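Local atomic coordinates of pectate lyase 47 (Bacillus sp. TS-47, PDB entry 1VBL), a protein that cleaves pectate by eliminative lysis, probably with the help of bound calcium, as a thermostable, secreted polysaccharide lyase of family 1. Residues T206-D211 against F248-K253. Residues are numbered along the deposited sequence; the frame is centred on the assembly and turned at random.
Sequences TFTDGD and FTNHDK
Phe207 and Phe248 lie side by side on successive coils of the right-handed parallel beta-helix of pectate lyases, both rings pointing into its core. Their planes are nearly parallel but slid, with centroids 4.9 Å apart, so overlap is slight and Phe207 CD2 meets Phe248 CE2. Phe165 and Tyr279 carry this aromatic ladder onward on the neighbouring coils. Both phenylalanines set CG anti to the carbonyl carbon (chi1 near -63°), which, with chi2 close to perpendicular in both, keeps the rings nearly parallel. A hydrogen bond from Thr249 N to Phe207 O, 2.9 Å, ties the backbones. On the opposite face Thr208 CB packs against Thr249 CG2, while Thr249 OG1 is hydrogen-bonded to Lys280 O. Thr208 OG1 accepts from Gly210 N in an ST turn, and a water links the same hydroxyl to Asn250 ND2. Where the chain turns at Asn250, the Asn250 carbonyl receives Asp209 N at 3.0 Å. Beyond that corner, the side chain of His251 crosses that of Asp209 at about a right angle, its ring 78° from the carboxylate plane. A weak hydrogen bond links His251 NE2 to the carbonyl O of calcium ligand Asp229. A second water joins Asp209 OD2 to Asp252 N. The straight hydrogen bond from His251 ND1, 2.6 Å long, meets Asp209 OD1 on the syn side, somewhat out of the carboxylate plane but in the His251 ring plane.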
loop_
_atom_site.group_PDB
_atom_site.type_symbol
_atom_site.label_atom_id
_atom_site.label_comp_id
_atom_site.label_asym_id
_atom_site.label_seq_id
_atom_site.Cartn_x
_atom_site.Cartn_y
_atom_site.Cartn_z
ATOM N N THR A 206 -1.249 -5.365 -9.322
ATOM C CA THR A 206 -0.078 -4.597 -9.694
ATOM C C THR A 206 -0.349 -3.169 -9.249
ATOM O O THR A 206 -1.437 -2.638 -9.465
ATOM C CB THR A 206 0.183 -4.656 -11.214
ATOM O OG1 THR A 206 0.608 -5.981 -11.566
ATOM C CG2 THR A 206 1.270 -3.665 -11.611
ATOM N N PHE A 207 0.630 -2.567 -8.585
ATOM C CA PHE A 207 0.497 -1.202 -8.092
ATOM C C PHE A 207 1.583 -0.362 -8.738
ATOM O O PHE A 207 2.758 -0.714 -8.675
ATOM C CB PHE A 207 0.659 -1.183 -6.572
ATOM C CG PHE A 207 -0.399 -1.961 -5.838
ATOM C CD1 PHE A 207 -1.565 -1.336 -5.402
ATOM C CD2 PHE A 207 -0.237 -3.324 -5.597
ATOM C CE1 PHE A 207 -2.555 -2.055 -4.735
ATOM C CE2 PHE A 207 -1.221 -4.054 -4.932
ATOM C CZ PHE A 207 -2.382 -3.420 -4.499
ATOM N N THR A 208 1.190 0.744 -9.364
ATOM C CA THR A 208 2.151 1.620 -10.029
ATOM C C THR A 208 1.606 3.035 -10.129
ATOM O O THR A 208 0.393 3.230 -10.148
ATOM C CB THR A 208 2.447 1.135 -11.467
ATOM O OG1 THR A 208 3.370 2.035 -12.096
ATOM C CG2 THR A 208 1.161 1.091 -12.296
ATOM N N ASP A 209 2.493 4.026 -10.173
ATOM C CA ASP A 209 2.028 5.398 -10.331
ATOM C C ASP A 209 1.688 5.582 -11.812
ATOM O O ASP A 209 1.114 6.595 -12.212
ATOM C CB ASP A 209 3.096 6.401 -9.873
ATOM C CG ASP A 209 3.181 6.503 -8.356
ATOM O OD1 ASP A 209 2.362 5.846 -7.672
ATOM O OD2 ASP A 209 4.053 7.240 -7.843
ATOM N N GLY A 210 2.043 4.576 -12.609
ATOM C CA GLY A 210 1.751 4.577 -14.037
ATOM C C GLY A 210 2.090 5.815 -14.847
ATOM O O GLY A 210 3.235 6.260 -14.865
ATOM N N ASP A 211 1.083 6.363 -15.526
ATOM C CA ASP A 211 1.262 7.546 -16.363
ATOM C C ASP A 211 1.494 8.839 -15.591
ATOM O O ASP A 211 1.669 9.898 -16.198
ATOM C CB ASP A 211 0.057 7.733 -17.296
ATOM C CG ASP A 211 -0.083 6.608 -18.303
ATOM O OD1 ASP A 211 0.954 6.064 -18.731
ATOM O OD2 ASP A 211 -1.226 6.277 -18.681
ATOM N N PHE A 248 4.706 -4.112 -6.908
ATOM C CA PHE A 248 4.685 -2.742 -6.411
ATOM C C PHE A 248 5.840 -2.078 -7.145
ATOM O O PHE A 248 7.001 -2.415 -6.921
ATOM C CB PHE A 248 4.935 -2.685 -4.901
ATOM C CG PHE A 248 3.901 -3.400 -4.088
ATOM C CD1 PHE A 248 4.079 -4.732 -3.728
ATOM C CD2 PHE A 248 2.740 -2.743 -3.689
ATOM C CE1 PHE A 248 3.110 -5.406 -2.979
ATOM C CE2 PHE A 248 1.767 -3.406 -2.941
ATOM C CZ PHE A 248 1.951 -4.739 -2.586
ATOM N N THR A 249 5.527 -1.140 -8.030
ATOM C CA THR A 249 6.573 -0.491 -8.796
ATOM C C THR A 249 6.278 0.982 -9.038
ATOM O O THR A 249 5.127 1.425 -8.931
ATOM C CB THR A 249 6.755 -1.219 -10.159
ATOM O OG1 THR A 249 7.927 -0.732 -10.823
ATOM C CG2 THR A 249 5.542 -0.987 -11.049
ATOM N N ASN A 250 7.332 1.732 -9.350
ATOM C CA ASN A 250 7.237 3.162 -9.642
ATOM C C ASN A 250 6.311 3.884 -8.674
ATOM O O ASN A 250 5.259 4.405 -9.059
ATOM C CB ASN A 250 6.753 3.369 -11.079
ATOM C CG ASN A 250 7.657 2.698 -12.099
ATOM O OD1 ASN A 250 8.868 2.603 -11.903
ATOM N ND2 ASN A 250 7.074 2.244 -13.201
ATOM N N HIS A 251 6.727 3.924 -7.415
ATOM C CA HIS A 251 5.947 4.555 -6.365
ATOM C C HIS A 251 6.881 4.872 -5.208
ATOM O O HIS A 251 7.882 4.189 -5.002
ATOM C CB HIS A 251 4.848 3.599 -5.897
ATOM C CG HIS A 251 3.907 4.194 -4.894
ATOM N ND1 HIS A 251 2.885 5.049 -5.246
ATOM C CD2 HIS A 251 3.830 4.047 -3.548
ATOM C CE1 HIS A 251 2.215 5.402 -4.161
ATOM N NE2 HIS A 251 2.769 4.809 -3.119
ATOM N N ASP A 252 6.536 5.898 -4.440
ATOM C CA ASP A 252 7.351 6.314 -3.310
ATOM C C ASP A 252 7.091 5.493 -2.038
ATOM O O ASP A 252 7.841 4.561 -1.729
ATOM C CB ASP A 252 7.116 7.811 -3.048
ATOM C CG ASP A 252 7.894 8.327 -1.860
ATOM O OD1 ASP A 252 8.796 7.612 -1.383
ATOM O OD2 ASP A 252 7.606 9.457 -1.407
ATOM N N LYS A 253 6.027 5.838 -1.316
ATOM C CA LYS A 253 5.663 5.166 -0.066
ATOM C C LYS A 253 4.712 4.003 -0.343
ATOM O O LYS A 253 3.514 4.201 -0.530
ATOM C CB LYS A 253 4.998 6.169 0.877
ATOM C CG LYS A 253 5.862 7.389 1.188
ATOM C CD LYS A 253 5.155 8.318 2.161
ATOM C CE LYS A 253 6.038 9.488 2.574
ATOM N NZ LYS A 253 6.268 10.466 1.473
HETATM O O HOH W 1 4.415 1.129 -14.368
HETATM O O HOH W 2 4.626 7.929 -5.281
#